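Local coordinates for protein inactive dihydroorotase-like domain (Chaetomium thermophilum, PDB 5NNL) that adopts the alpha/beta-barrel fold of the dihydroorotase family but is an inactive, dihydroorotase-like domain, at residues 160-165 and 210-215; 179-184 and 244-249; 205-210 and 253-258. All blocks are in the same frame, centred on the assembly; numbering follows the deposited sequence.

Interaction 1 (160-165 and 210-215)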
ATOM      1  N   ASP A 160      -0.141  20.809  -0.340  1.00 30.39           N
ATOM      2  CA  ASP A 160      -0.168  21.230  -1.737  1.00 31.95           C
ATOM      3  C   ASP A 160      -0.702  20.123  -2.641  1.00 32.51           C
ATOM      4  O   ASP A 160      -1.539  20.370  -3.516  1.00 31.01           O
ATOM      5  CB  ASP A 160       1.237  21.645  -2.183  1.00 38.37           C
ATOM      6  CG  ASP A 160       1.715  22.934  -1.524  1.00 39.79           C
ATOM      7  OD1 ASP A 160       0.871  23.739  -1.081  1.00 43.06           O
ATOM      8  OD2 ASP A 160       2.945  23.149  -1.469  1.00 43.06           O
ATOM      9  N   ASP A 161      -0.224  18.891  -2.446  1.00 30.49           N
ATOM     10  CA  ASP A 161      -0.619  17.807  -3.343  1.00 31.88           C
ATOM     11  C   ASP A 161      -2.075  17.400  -3.122  1.00 28.76           C
ATOM     12  O   ASP A 161      -2.811  17.174  -4.090  1.00 27.47           O
ATOM     13  CB  ASP A 161       0.317  16.606  -3.170  1.00 31.87           C
ATOM     14  CG  ASP A 161       1.652  16.785  -3.895  1.00 32.91           C
ATOM     15  OD1 ASP A 161       1.854  17.826  -4.554  1.00 33.06           O
ATOM     16  OD2 ASP A 161       2.502  15.876  -3.809  1.00 33.50           O
ATOM     17  N   ILE A 162      -2.523  17.319  -1.866  1.00 29.85           N
ATOM     18  CA  ILE A 162      -3.897  16.876  -1.634  1.00 31.95           C
ATOM     19  C   ILE A 162      -4.884  17.919  -2.139  1.00 28.84           C
ATOM     20  O   ILE A 162      -5.990  17.575  -2.573  1.00 30.28           O
ATOM     21  CB  ILE A 162      -4.135  16.541  -0.146  1.00 31.26           C
ATOM     22  CG1 ILE A 162      -5.384  15.663   0.018  1.00 31.87           C
ATOM     23  CG2 ILE A 162      -4.294  17.806   0.701  1.00 33.21           C
ATOM     24  CD1 ILE A 162      -5.272  14.276  -0.604  1.00 32.07           C
ATOM     25  N   LYS A 163      -4.507  19.197  -2.112  1.00 27.77           N
ATOM     26  CA  LYS A 163      -5.392  20.235  -2.626  1.00 30.29           C
ATOM     27  C   LYS A 163      -5.451  20.223  -4.148  1.00 32.11           C
ATOM     28  O   LYS A 163      -6.505  20.507  -4.727  1.00 31.71           O
ATOM     29  CB  LYS A 163      -4.946  21.606  -2.125  1.00 34.67           C
ATOM     30  CG  LYS A 163      -5.239  21.835  -0.649  1.00 34.84           C
ATOM     31  CD  LYS A 163      -5.138  23.296  -0.271  1.00 37.46           C
ATOM     32  CE  LYS A 163      -6.307  24.099  -0.833  1.00 44.78           C
ATOM     33  NZ  LYS A 163      -6.367  25.467  -0.254  1.00 50.00           N
ATOM     34  N   LEU A 164      -4.340  19.902  -4.812  1.00 31.50           N
ATOM     35  CA  LEU A 164      -4.381  19.741  -6.261  1.00 31.33           C
ATOM     36  C   LEU A 164      -5.251  18.555  -6.650  1.00 30.11           C
ATOM     37  O   LEU A 164      -6.000  18.620  -7.630  1.00 28.56           O
ATOM     38  CB  LEU A 164      -2.962  19.578  -6.811  1.00 28.24           C
ATOM     39  CG  LEU A 164      -2.845  19.304  -8.314  1.00 30.76           C
ATOM     40  CD1 LEU A 164      -3.396  20.463  -9.132  1.00 32.67           C
ATOM     41  CD2 LEU A 164      -1.401  19.021  -8.685  1.00 31.70           C
ATOM     42  N   ILE A 165      -5.172  17.463  -5.888  1.00 31.25           N
ATOM     43  CA  ILE A 165      -6.023  16.308  -6.157  1.00 28.58           C
ATOM     44  C   ILE A 165      -7.486  16.670  -5.939  1.00 30.98           C
ATOM     45  O   ILE A 165      -8.357  16.284  -6.727  1.00 31.11           O
ATOM     46  CB  ILE A 165      -5.579  15.116  -5.287  1.00 29.92           C
ATOM     47  CG1 ILE A 165      -4.226  14.592  -5.776  1.00 29.37           C
ATOM     48  CG2 ILE A 165      -6.610  13.987  -5.318  1.00 32.11           C
ATOM     49  CD1 ILE A 165      -3.467  13.780  -4.749  1.00 29.81           C
ATOM     50  N   LEU A 210      -9.965  13.983   4.455  1.00 29.66           N
ATOM     51  CA  LEU A 210     -10.332  12.571   4.464  1.00 34.08           C
ATOM     52  C   LEU A 210     -11.367  12.196   3.405  1.00 31.30           C
ATOM     53  O   LEU A 210     -11.249  11.102   2.835  1.00 30.77           O
ATOM     54  CB  LEU A 210     -10.829  12.177   5.862  1.00 31.45           C
ATOM     55  CG  LEU A 210      -9.763  12.167   6.957  1.00 33.24           C
ATOM     56  CD1 LEU A 210     -10.403  11.921   8.319  1.00 39.54           C
ATOM     57  CD2 LEU A 210      -8.701  11.130   6.685  1.00 37.73           C
ATOM     58  N   PRO A 211     -12.386  13.010   3.110  1.00 32.86           N
ATOM     59  CA  PRO A 211     -13.282  12.666   1.989  1.00 33.16           C
ATOM     60  C   PRO A 211     -12.556  12.531   0.664  1.00 38.23           C
ATOM     61  O   PRO A 211     -12.983  11.750  -0.197  1.00 41.73           O
ATOM     62  CB  PRO A 211     -14.279  13.835   1.969  1.00 38.39           C
ATOM     63  CG  PRO A 211     -14.255  14.370   3.358  1.00 37.78           C
ATOM     64  CD  PRO A 211     -12.846  14.205   3.832  1.00 35.26           C
ATOM     65  N   ILE A 212     -11.462  13.270   0.481  1.00 35.78           N
ATOM     66  CA  ILE A 212     -10.705  13.226  -0.766  1.00 35.75           C
ATOM     67  C   ILE A 212      -9.820  11.992  -0.828  1.00 32.97           C
ATOM     68  O   ILE A 212      -9.494  11.512  -1.918  1.00 29.98           O
ATOM     69  CB  ILE A 212      -9.871  14.514  -0.910  1.00 34.46           C
ATOM     70  CG1 ILE A 212     -10.778  15.750  -0.888  1.00 34.58           C
ATOM     71  CG2 ILE A 212      -8.995  14.478  -2.169  1.00 36.44           C
ATOM     72  CD1 ILE A 212     -11.987  15.677  -1.802  1.00 36.91           C
ATOM     73  N   ILE A 213      -9.404  11.470   0.319  1.00 33.26           N
ATOM     74  CA  ILE A 213      -8.522  10.312   0.358  1.00 31.47           C
ATOM     75  C   ILE A 213      -9.375   9.061   0.190  1.00 31.48           C
ATOM     76  O   ILE A 213     -10.258   8.784   1.008  1.00 30.73           O
ATOM     77  CB  ILE A 213      -7.719  10.279   1.666  1.00 30.87           C
ATOM     78  CG1 ILE A 213      -6.997  11.618   1.869  1.00 33.57           C
ATOM     79  CG2 ILE A 213      -6.719   9.135   1.648  1.00 29.40           C
ATOM     80  CD1 ILE A 213      -6.353  11.784   3.224  1.00 30.35           C
ATOM     81  N   ASP A 214      -9.121   8.313  -0.880  1.00 31.01           N
ATOM     82  CA  ASP A 214      -9.922   7.141  -1.211  1.00 30.13           C
ATOM     83  C   ASP A 214      -9.444   5.882  -0.504  1.00 28.07           C
ATOM     84  O   ASP A 214     -10.265   5.012  -0.192  1.00 28.08           O
ATOM     85  CB  ASP A 214      -9.903   6.916  -2.727  1.00 31.53           C
ATOM     86  CG  ASP A 214     -10.413   8.119  -3.499  1.00 33.59           C
ATOM     87  OD1 ASP A 214     -11.632   8.391  -3.457  1.00 35.53           O
ATOM     88  OD2 ASP A 214      -9.587   8.818  -4.125  1.00 33.34           O
ATOM     89  N   VAL A 215      -8.144   5.778  -0.220  1.00 27.04           N
ATOM     90  CA  VAL A 215      -7.537   4.532   0.231  1.00 27.31           C
ATOM     91  C   VAL A 215      -6.490   4.812   1.301  1.00 26.22           C
ATOM     92  O   VAL A 215      -5.782   5.821   1.261  1.00 23.57           O
ATOM     93  CB  VAL A 215      -6.892   3.774  -0.953  1.00 26.49           C
ATOM     94  CG1 VAL A 215      -6.153   2.523  -0.477  1.00 27.11           C
ATOM     95  CG2 VAL A 215      -7.936   3.416  -1.993  1.00 30.10           C
TER
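Ile162 and Ile165, one helical turn apart on helix 159-170, meet Ile212 and Ile213 of the loop that leads into strand 215-217. The contact is apolar: four isoleucines join, and no hydrogen bond passes between the two segments. The backbones come closest at Ile162 and Ile212, whose CA atoms are 7.8 Å apart.

Ile162 CD1 and Ile212 CG2 each meet two partners. With Ile162 CG1 anti to the backbone N (chi1 -161°), the longer branch is carried out to the loop, where CD1 lies 4.0 Å from Ile212 CG2 and also 4.0 Å from Ile213 CG1. It meets the Ile213 side chain nearly at right angles and that of Ile212 more obliquely. Ile212 offers its short branch: CG2 touches both helix residues, lying also 4.0 Å from Ile165 CG2. There the side chains of Ile165 and Ile212 run past each other in opposite directions, methyl against methyl.

Within the helix, Leu164 N donates to Asp160 O at 3.1 Å and Ile165 N to Asp161 O at 3.0 Å, so the regular turn fixes the spacing of Ile162 and Ile165. Further along the same helix, Lys169 makes a salt bridge to Asp214 and a hydrogen bond to Ile212 O, tying the loop to the helix a second time.

Ile162 also rests on Cys177 and Ile213 on Val179, both of strand 175-180, while helix 257-271 meets Ile213 through Tyr259. The contact thus packs helix 159-170 and the loop before strand 215-217 against strand 175-180.

Interaction 2 (179-184 and 244-249)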
ATOM      1  N   VAL A 179      -3.057   7.656   1.310  1.00 27.44           N
ATOM      2  CA  VAL A 179      -2.003   8.084   2.216  1.00 27.31           C
ATOM      3  C   VAL A 179      -1.558   6.863   3.002  1.00 24.22           C
ATOM      4  O   VAL A 179      -2.353   5.964   3.295  1.00 24.17           O
ATOM      5  CB  VAL A 179      -2.448   9.214   3.177  1.00 27.03           C
ATOM      6  CG1 VAL A 179      -3.102  10.346   2.411  1.00 27.93           C
ATOM      7  CG2 VAL A 179      -3.386   8.689   4.243  1.00 30.76           C
ATOM      8  N   CYS A 180      -0.276   6.829   3.337  1.00 26.69           N
ATOM      9  CA  CYS A 180       0.223   5.808   4.243  1.00 27.76           C
ATOM     10  C   CYS A 180      -0.281   6.092   5.650  1.00 27.81           C
ATOM     11  O   CYS A 180      -0.320   7.244   6.089  1.00 25.46           O
ATOM     12  CB  CYS A 180       1.749   5.775   4.232  1.00 29.06           C
ATOM     13  SG  CYS A 180       2.476   5.614   2.594  1.00 29.23           S
ATOM     14  N   VAL A 181      -0.654   5.031   6.367  1.00 25.80           N
ATOM     15  CA  VAL A 181      -1.264   5.201   7.683  1.00 27.59           C
ATOM     16  C   VAL A 181      -0.335   5.968   8.618  1.00 27.09           C
ATOM     17  O   VAL A 181      -0.778   6.841   9.373  1.00 28.08           O
ATOM     18  CB  VAL A 181      -1.654   3.831   8.271  1.00 25.45           C
ATOM     19  CG1 VAL A 181      -2.102   3.970   9.732  1.00 27.41           C
ATOM     20  CG2 VAL A 181      -2.762   3.195   7.435  1.00 28.49           C
ATOM     21  N   TYR A 182       0.960   5.646   8.602  1.00 26.49           N
ATOM     22  CA  TYR A 182       1.902   6.344   9.474  1.00 27.24           C
ATOM     23  C   TYR A 182       1.869   7.851   9.251  1.00 30.80           C
ATOM     24  O   TYR A 182       2.097   8.619  10.192  1.00 33.41           O
ATOM     25  CB  TYR A 182       3.326   5.831   9.249  1.00 30.26           C
ATOM     26  CG  TYR A 182       3.736   4.630  10.080  1.00 33.34           C
ATOM     27  CD1 TYR A 182       2.811   3.909  10.828  1.00 34.49           C
ATOM     28  CD2 TYR A 182       5.064   4.224  10.117  1.00 36.03           C
ATOM     29  CE1 TYR A 182       3.203   2.815  11.581  1.00 34.74           C
ATOM     30  CE2 TYR A 182       5.463   3.138  10.864  1.00 34.54           C
ATOM     31  CZ  TYR A 182       4.535   2.436  11.592  1.00 35.57           C
ATOM     32  OH  TYR A 182       4.955   1.354  12.329  1.00 38.69           O
ATOM     33  N   SER A 183       1.601   8.290   8.018  1.00 28.14           N
ATOM     34  CA  SER A 183       1.583   9.720   7.727  1.00 26.80           C
ATOM     35  C   SER A 183       0.576  10.468   8.594  1.00 30.11           C
ATOM     36  O   SER A 183       0.770  11.655   8.880  1.00 28.41           O
ATOM     37  CB  SER A 183       1.263   9.957   6.252  1.00 27.65           C
ATOM     38  OG  SER A 183       2.299   9.486   5.411  1.00 32.63           O
ATOM     39  N   LEU A 184      -0.509   9.808   9.004  1.00 30.76           N
ATOM     40  CA  LEU A 184      -1.533  10.477   9.798  1.00 29.62           C
ATOM     41  C   LEU A 184      -1.176  10.571  11.275  1.00 32.61           C
ATOM     42  O   LEU A 184      -1.804  11.355  11.997  1.00 30.81           O
ATOM     43  CB  LEU A 184      -2.874   9.753   9.650  1.00 28.42           C
ATOM     44  CG  LEU A 184      -3.571   9.813   8.286  1.00 30.40           C
ATOM     45  CD1 LEU A 184      -4.944   9.170   8.370  1.00 31.96           C
ATOM     46  CD2 LEU A 184      -3.692  11.242   7.768  1.00 33.50           C
ATOM     47  N   PRO A 244      -4.644  -0.953  14.006  1.00 29.91           N
ATOM     48  CA  PRO A 244      -4.885  -0.465  15.375  1.00 27.90           C
ATOM     49  C   PRO A 244      -4.756   1.041  15.508  1.00 30.83           C
ATOM     50  O   PRO A 244      -5.554   1.661  16.222  1.00 27.98           O
ATOM     51  CB  PRO A 244      -3.828  -1.206  16.201  1.00 29.51           C
ATOM     52  CG  PRO A 244      -3.528  -2.422  15.428  1.00 32.78           C
ATOM     53  CD  PRO A 244      -3.683  -2.069  13.984  1.00 29.93           C
ATOM     54  N   LEU A 245      -3.760   1.648  14.851  1.00 28.24           N
ATOM     55  CA  LEU A 245      -3.668   3.105  14.831  1.00 29.78           C
ATOM     56  C   LEU A 245      -4.970   3.723  14.340  1.00 30.39           C
ATOM     57  O   LEU A 245      -5.461   4.702  14.915  1.00 28.66           O
ATOM     58  CB  LEU A 245      -2.501   3.548  13.946  1.00 30.52           C
ATOM     59  CG  LEU A 245      -1.088   3.388  14.514  1.00 29.85           C
ATOM     60  CD1 LEU A 245      -0.049   3.550  13.412  1.00 31.29           C
ATOM     61  CD2 LEU A 245      -0.840   4.389  15.632  1.00 32.54           C
ATOM     62  N   LEU A 246      -5.550   3.153  13.282  1.00 27.16           N
ATOM     63  CA  LEU A 246      -6.818   3.659  12.766  1.00 27.96           C
ATOM     64  C   LEU A 246      -7.954   3.395  13.742  1.00 30.69           C
ATOM     65  O   LEU A 246      -8.785   4.275  13.990  1.00 29.40           O
ATOM     66  CB  LEU A 246      -7.126   3.013  11.418  1.00 29.33           C
ATOM     67  CG  LEU A 246      -6.146   3.329  10.291  1.00 29.46           C
ATOM     68  CD1 LEU A 246      -6.372   2.384   9.121  1.00 30.04           C
ATOM     69  CD2 LEU A 246      -6.287   4.776   9.852  1.00 30.92           C
ATOM     70  N   LEU A 247      -8.013   2.184  14.297  1.00 29.72           N
ATOM     71  CA  LEU A 247      -9.093   1.855  15.218  1.00 33.71           C
ATOM     72  C   LEU A 247      -8.973   2.639  16.516  1.00 32.86           C
ATOM     73  O   LEU A 247      -9.989   2.946  17.148  1.00 35.30           O
ATOM     74  CB  LEU A 247      -9.103   0.352  15.485  1.00 31.33           C
ATOM     75  CG  LEU A 247      -9.304  -0.513  14.239  1.00 32.51           C
ATOM     76  CD1 LEU A 247      -9.264  -1.977  14.606  1.00 30.04           C
ATOM     77  CD2 LEU A 247     -10.611  -0.183  13.533  1.00 34.22           C
ATOM     78  N   THR A 248      -7.750   2.970  16.930  1.00 32.98           N
ATOM     79  CA  THR A 248      -7.581   3.868  18.065  1.00 33.97           C
ATOM     80  C   THR A 248      -8.184   5.235  17.766  1.00 35.04           C
ATOM     81  O   THR A 248      -8.793   5.859  18.641  1.00 35.01           O
ATOM     82  CB  THR A 248      -6.096   3.986  18.415  1.00 36.72           C
ATOM     83  OG1 THR A 248      -5.566   2.681  18.688  1.00 32.73           O
ATOM     84  CG2 THR A 248      -5.887   4.880  19.637  1.00 39.40           C
ATOM     85  N   ALA A 249      -8.042   5.707  16.522  1.00 32.39           N
ATOM     86  CA  ALA A 249      -8.659   6.969  16.128  1.00 35.72           C
ATOM     87  C   ALA A 249     -10.177   6.847  16.045  1.00 35.86           C
ATOM     88  O   ALA A 249     -10.889   7.828  16.286  1.00 36.63           O
ATOM     89  CB  ALA A 249      -8.092   7.435  14.787  1.00 34.85           C
TER
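Val181 and Leu246 mark the closest backbone approach, 7.7 Å between CA atoms, where the chain leaving strand 175-180 turns into the short helix 181-185 and faces helix 242-251. The gap is filled by side chains alone. Val181 presents both methyls: CG2 is 4.1 Å from Leu246 CD1, and CG1 reaches Leu246 CG and, at 4.2 Å, Leu245 CD1. Both branches of the valine thus face Leu246, one at its CG and the other at its CD1, the two side chains crossing at a slant.

Leu245 turns the same methyl to Tyr182. Leu245 CD1 stands at the rim of the phenol ring, near the ring plane, 3.8 Å from Tyr182 CE1 and 3.9 Å from Tyr182 CD1, so the leucine meets an edge of the tyrosine and not a face. The far end of that ring is polar, and Tyr182 OH is hydrogen-bonded to Asp241 just ahead of helix 242-251. On the other side of the helix, Pro244 O takes two bonds from Thr248, through N and OG1, each 2.7 Å long; the hydroxyl comes from above the carbonyl plane.

All four touching residues are buried, and no hydrogen bond crosses between the segments. Cohesion therefore rests on hydrophobic packing of branched aliphatic side chains and one aromatic edge, while the tyrosine hydroxyl, held by Asp241, probably limits how the ring can shift against Leu245.

Interaction 3 (205-210 and 253-258)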
ATOM      1  N   ALA A 205      -3.664  19.106   7.092  1.00 30.50           N
ATOM      2  CA  ALA A 205      -4.345  19.176   5.808  1.00 30.69           C
ATOM      3  C   ALA A 205      -4.847  17.803   5.377  1.00 31.40           C
ATOM      4  O   ALA A 205      -5.912  17.697   4.757  1.00 30.80           O
ATOM      5  CB  ALA A 205      -3.412  19.767   4.752  1.00 33.19           C
ATOM      6  N   LEU A 206      -4.111  16.742   5.713  1.00 26.97           N
ATOM      7  CA  LEU A 206      -4.552  15.393   5.373  1.00 30.88           C
ATOM      8  C   LEU A 206      -5.804  15.011   6.156  1.00 31.22           C
ATOM      9  O   LEU A 206      -6.764  14.473   5.591  1.00 32.53           O
ATOM     10  CB  LEU A 206      -3.427  14.391   5.638  1.00 29.99           C
ATOM     11  CG  LEU A 206      -2.150  14.536   4.802  1.00 30.57           C
ATOM     12  CD1 LEU A 206      -1.127  13.499   5.232  1.00 27.61           C
ATOM     13  CD2 LEU A 206      -2.441  14.410   3.312  1.00 27.51           C
ATOM     14  N   TRP A 207      -5.808  15.273   7.464  1.00 30.55           N
ATOM     15  CA  TRP A 207      -6.984  14.977   8.275  1.00 30.89           C
ATOM     16  C   TRP A 207      -8.201  15.762   7.810  1.00 32.76           C
ATOM     17  O   TRP A 207      -9.333  15.275   7.917  1.00 35.61           O
ATOM     18  CB  TRP A 207      -6.689  15.268   9.745  1.00 30.76           C
ATOM     19  CG  TRP A 207      -5.937  14.156  10.406  1.00 33.12           C
ATOM     20  CD1 TRP A 207      -4.590  14.084  10.621  1.00 33.05           C
ATOM     21  CD2 TRP A 207      -6.492  12.944  10.925  1.00 29.92           C
ATOM     22  NE1 TRP A 207      -4.275  12.899  11.245  1.00 33.20           N
ATOM     23  CE2 TRP A 207      -5.426  12.182  11.442  1.00 32.40           C
ATOM     24  CE3 TRP A 207      -7.789  12.432  11.005  1.00 32.70           C
ATOM     25  CZ2 TRP A 207      -5.619  10.932  12.032  1.00 32.04           C
ATOM     26  CZ3 TRP A 207      -7.979  11.193  11.588  1.00 36.11           C
ATOM     27  CH2 TRP A 207      -6.900  10.457  12.095  1.00 33.13           C
ATOM     28  N   GLU A 208      -7.994  16.962   7.275  1.00 32.90           N
ATOM     29  CA  GLU A 208      -9.096  17.788   6.800  1.00 34.81           C
ATOM     30  C   GLU A 208      -9.540  17.437   5.389  1.00 34.28           C
ATOM     31  O   GLU A 208     -10.501  18.038   4.898  1.00 39.69           O
ATOM     32  CB  GLU A 208      -8.699  19.262   6.859  1.00 36.34           C
ATOM     33  CG  GLU A 208      -8.501  19.783   8.267  1.00 42.88           C
ATOM     34  CD  GLU A 208      -8.008  21.211   8.281  1.00 44.45           C
ATOM     35  OE1 GLU A 208      -7.775  21.761   7.184  1.00 45.92           O
ATOM     36  OE2 GLU A 208      -7.852  21.779   9.382  1.00 47.29           O
ATOM     37  N   HIS A 209      -8.866  16.497   4.721  1.00 29.69           N
ATOM     38  CA  HIS A 209      -9.257  16.067   3.383  1.00 33.09           C
ATOM     39  C   HIS A 209      -9.600  14.582   3.327  1.00 30.71           C
ATOM     40  O   HIS A 209      -9.539  13.976   2.253  1.00 30.06           O
ATOM     41  CB  HIS A 209      -8.154  16.390   2.374  1.00 34.07           C
ATOM     42  CG  HIS A 209      -8.052  17.846   2.044  1.00 32.48           C
ATOM     43  ND1 HIS A 209      -7.424  18.753   2.868  1.00 35.45           N
ATOM     44  CD2 HIS A 209      -8.515  18.555   0.987  1.00 33.69           C
ATOM     45  CE1 HIS A 209      -7.495  19.958   2.330  1.00 33.85           C
ATOM     46  NE2 HIS A 209      -8.154  19.864   1.188  1.00 35.46           N
ATOM     47  N   LEU A 210      -9.965  13.983   4.455  1.00 29.66           N
ATOM     48  CA  LEU A 210     -10.332  12.571   4.464  1.00 34.08           C
ATOM     49  C   LEU A 210     -11.367  12.196   3.405  1.00 31.30           C
ATOM     50  O   LEU A 210     -11.249  11.102   2.835  1.00 30.77           O
ATOM     51  CB  LEU A 210     -10.829  12.177   5.862  1.00 31.45           C
ATOM     52  CG  LEU A 210      -9.763  12.167   6.957  1.00 33.24           C
ATOM     53  CD1 LEU A 210     -10.403  11.921   8.319  1.00 39.54           C
ATOM     54  CD2 LEU A 210      -8.701  11.130   6.685  1.00 37.73           C
ATOM     55  N   GLY A 253     -13.003   8.900  18.327  1.00 35.75           N
ATOM     56  CA  GLY A 253     -13.984   9.709  17.637  1.00 37.77           C
ATOM     57  C   GLY A 253     -13.470  10.500  16.457  1.00 36.04           C
ATOM     58  O   GLY A 253     -14.176  11.397  15.983  1.00 40.39           O
ATOM     59  N   ARG A 254     -12.266  10.203  15.960  1.00 37.91           N
ATOM     60  CA  ARG A 254     -11.737  10.884  14.784  1.00 37.42           C
ATOM     61  C   ARG A 254     -12.101  10.190  13.478  1.00 37.26           C
ATOM     62  O   ARG A 254     -12.099  10.837  12.425  1.00 34.38           O
ATOM     63  CB  ARG A 254     -10.210  10.999  14.874  1.00 38.35           C
ATOM     64  CG  ARG A 254      -9.727  11.941  15.966  1.00 42.83           C
ATOM     65  CD  ARG A 254      -8.441  12.658  15.577  1.00 42.61           C
ATOM     66  NE  ARG A 254      -7.249  11.873  15.878  1.00 43.24           N
ATOM     67  CZ  ARG A 254      -6.034  12.152  15.410  1.00 37.95           C
ATOM     68  NH1 ARG A 254      -5.851  13.190  14.608  1.00 39.93           N
ATOM     69  NH2 ARG A 254      -5.003  11.389  15.740  1.00 37.93           N
ATOM     70  N   LEU A 255     -12.409   8.897  13.521  1.00 34.35           N
ATOM     71  CA  LEU A 255     -12.771   8.140  12.333  1.00 34.12           C
ATOM     72  C   LEU A 255     -13.970   7.262  12.653  1.00 32.96           C
ATOM     73  O   LEU A 255     -14.268   6.988  13.818  1.00 34.05           O
ATOM     74  CB  LEU A 255     -11.606   7.268  11.838  1.00 31.55           C
ATOM     75  CG  LEU A 255     -10.382   7.973  11.256  1.00 36.00           C
ATOM     76  CD1 LEU A 255      -9.319   6.950  10.904  1.00 31.27           C
ATOM     77  CD2 LEU A 255     -10.751   8.806  10.032  1.00 35.01           C
ATOM     78  N   THR A 256     -14.656   6.819  11.604  1.00 34.95           N
ATOM     79  CA  THR A 256     -15.739   5.860  11.733  1.00 33.68           C
ATOM     80  C   THR A 256     -15.297   4.511  11.185  1.00 33.79           C
ATOM     81  O   THR A 256     -14.412   4.426  10.327  1.00 34.50           O
ATOM     82  CB  THR A 256     -17.000   6.322  10.995  1.00 36.14           C
ATOM     83  OG1 THR A 256     -16.749   6.377   9.584  1.00 33.86           O
ATOM     84  CG2 THR A 256     -17.443   7.690  11.497  1.00 34.93           C
ATOM     85  N   VAL A 257     -15.930   3.450  11.689  1.00 32.67           N
ATOM     86  CA  VAL A 257     -15.603   2.106  11.225  1.00 32.34           C
ATOM     87  C   VAL A 257     -15.805   2.002   9.721  1.00 29.33           C
ATOM     88  O   VAL A 257     -14.981   1.415   9.010  1.00 27.96           O
ATOM     89  CB  VAL A 257     -16.439   1.060  11.987  1.00 34.42           C
ATOM     90  CG1 VAL A 257     -16.248  -0.335  11.396  1.00 34.99           C
ATOM     91  CG2 VAL A 257     -16.055   1.063  13.450  1.00 34.52           C
ATOM     92  N   ASP A 258     -16.898   2.573   9.208  1.00 28.23           N
ATOM     93  CA  ASP A 258     -17.183   2.448   7.783  1.00 30.62           C
ATOM     94  C   ASP A 258     -16.134   3.165   6.942  1.00 27.87           C
ATOM     95  O   ASP A 258     -15.748   2.673   5.875  1.00 26.03           O
ATOM     96  CB  ASP A 258     -18.572   2.990   7.459  1.00 32.94           C
ATOM     97  CG  ASP A 258     -18.978   2.705   6.029  1.00 31.82           C
ATOM     98  OD1 ASP A 258     -19.207   1.521   5.697  1.00 32.63           O
ATOM     99  OD2 ASP A 258     -19.065   3.661   5.232  1.00 32.22           O
TER
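Trp207, at the end of helix 200-207, and Arg254, just past helix 242-251, bring their CA atoms to 9.0 Å across two helix ends. Trp207 to Leu210 form a type I beta turn; opposite, Gly253 closes a Schellman motif with positive phi, and Thr256 is the N-cap of helix 257-271.

Arg254 lays its guanidinium over one face of the indole. The two planes are 20° apart and the centres 4.0 Å, a stacked cation-pi pair in which CZ stands over the six-membered ring, 25° off its normal. NH1 is the nearest atom, 3.3 Å from Trp207 CE2. The chain bends at chi2 and chi3 (chi3 -85°), which brings the charged group down onto the ring while CB stands above the ring's rim, near CZ3.

Leu255 supplies the apolar part, near the CZ3 corner of the indole. Its CD2 lies 4.0 Å from Trp207 CZ3 and 3.6 Å from Leu210 CD1, so a single methyl is lodged between the tryptophan and the leucine of the turn; it approaches the indole obliquely.

The turn is tied back to the helix before it. His209 ND1 donates to Ala205 O at 2.6 Å, with the acceptor close to the imidazole plane, and His209 N binds Leu206 O at 3.0 Å.

Trp207 NE1 is itself hydrogen-bonded to Leu184 O of helix 181-185, which fixes the edge of the indole whose face Arg254 covers. Leu255 packs on Leu246 and Val250 of helix 242-251, and His209 leans on helix 159-170; helices 159-170, 181-185 and 242-251 flank the contact, which stays partly open at Arg254.

In the fold
The three contacts form a continuous patch on the barrel, with segments that alternate along the chain. Interactions 2 and 3 are the nearest pair, their centres about 10 Å apart: helix 242-251 ends in a Schellman turn at Gly253, past which Arg254 N probably bonds to Ala249 O (2.8 Å), and Leu184 CD2 packs on Leu206 CB at 3.8 Å. The loop segments of interactions 1 and 3, about 12 Å apart between centres, overlap at Leu210, which touches only in interaction 3, and Ile162 CG1 lies 3.7 Å from His209 CB. Between interactions 1 and 2, about 16 Å apart, neighbouring strands probably bond through Val179 N and Val215 O (3.3 Å).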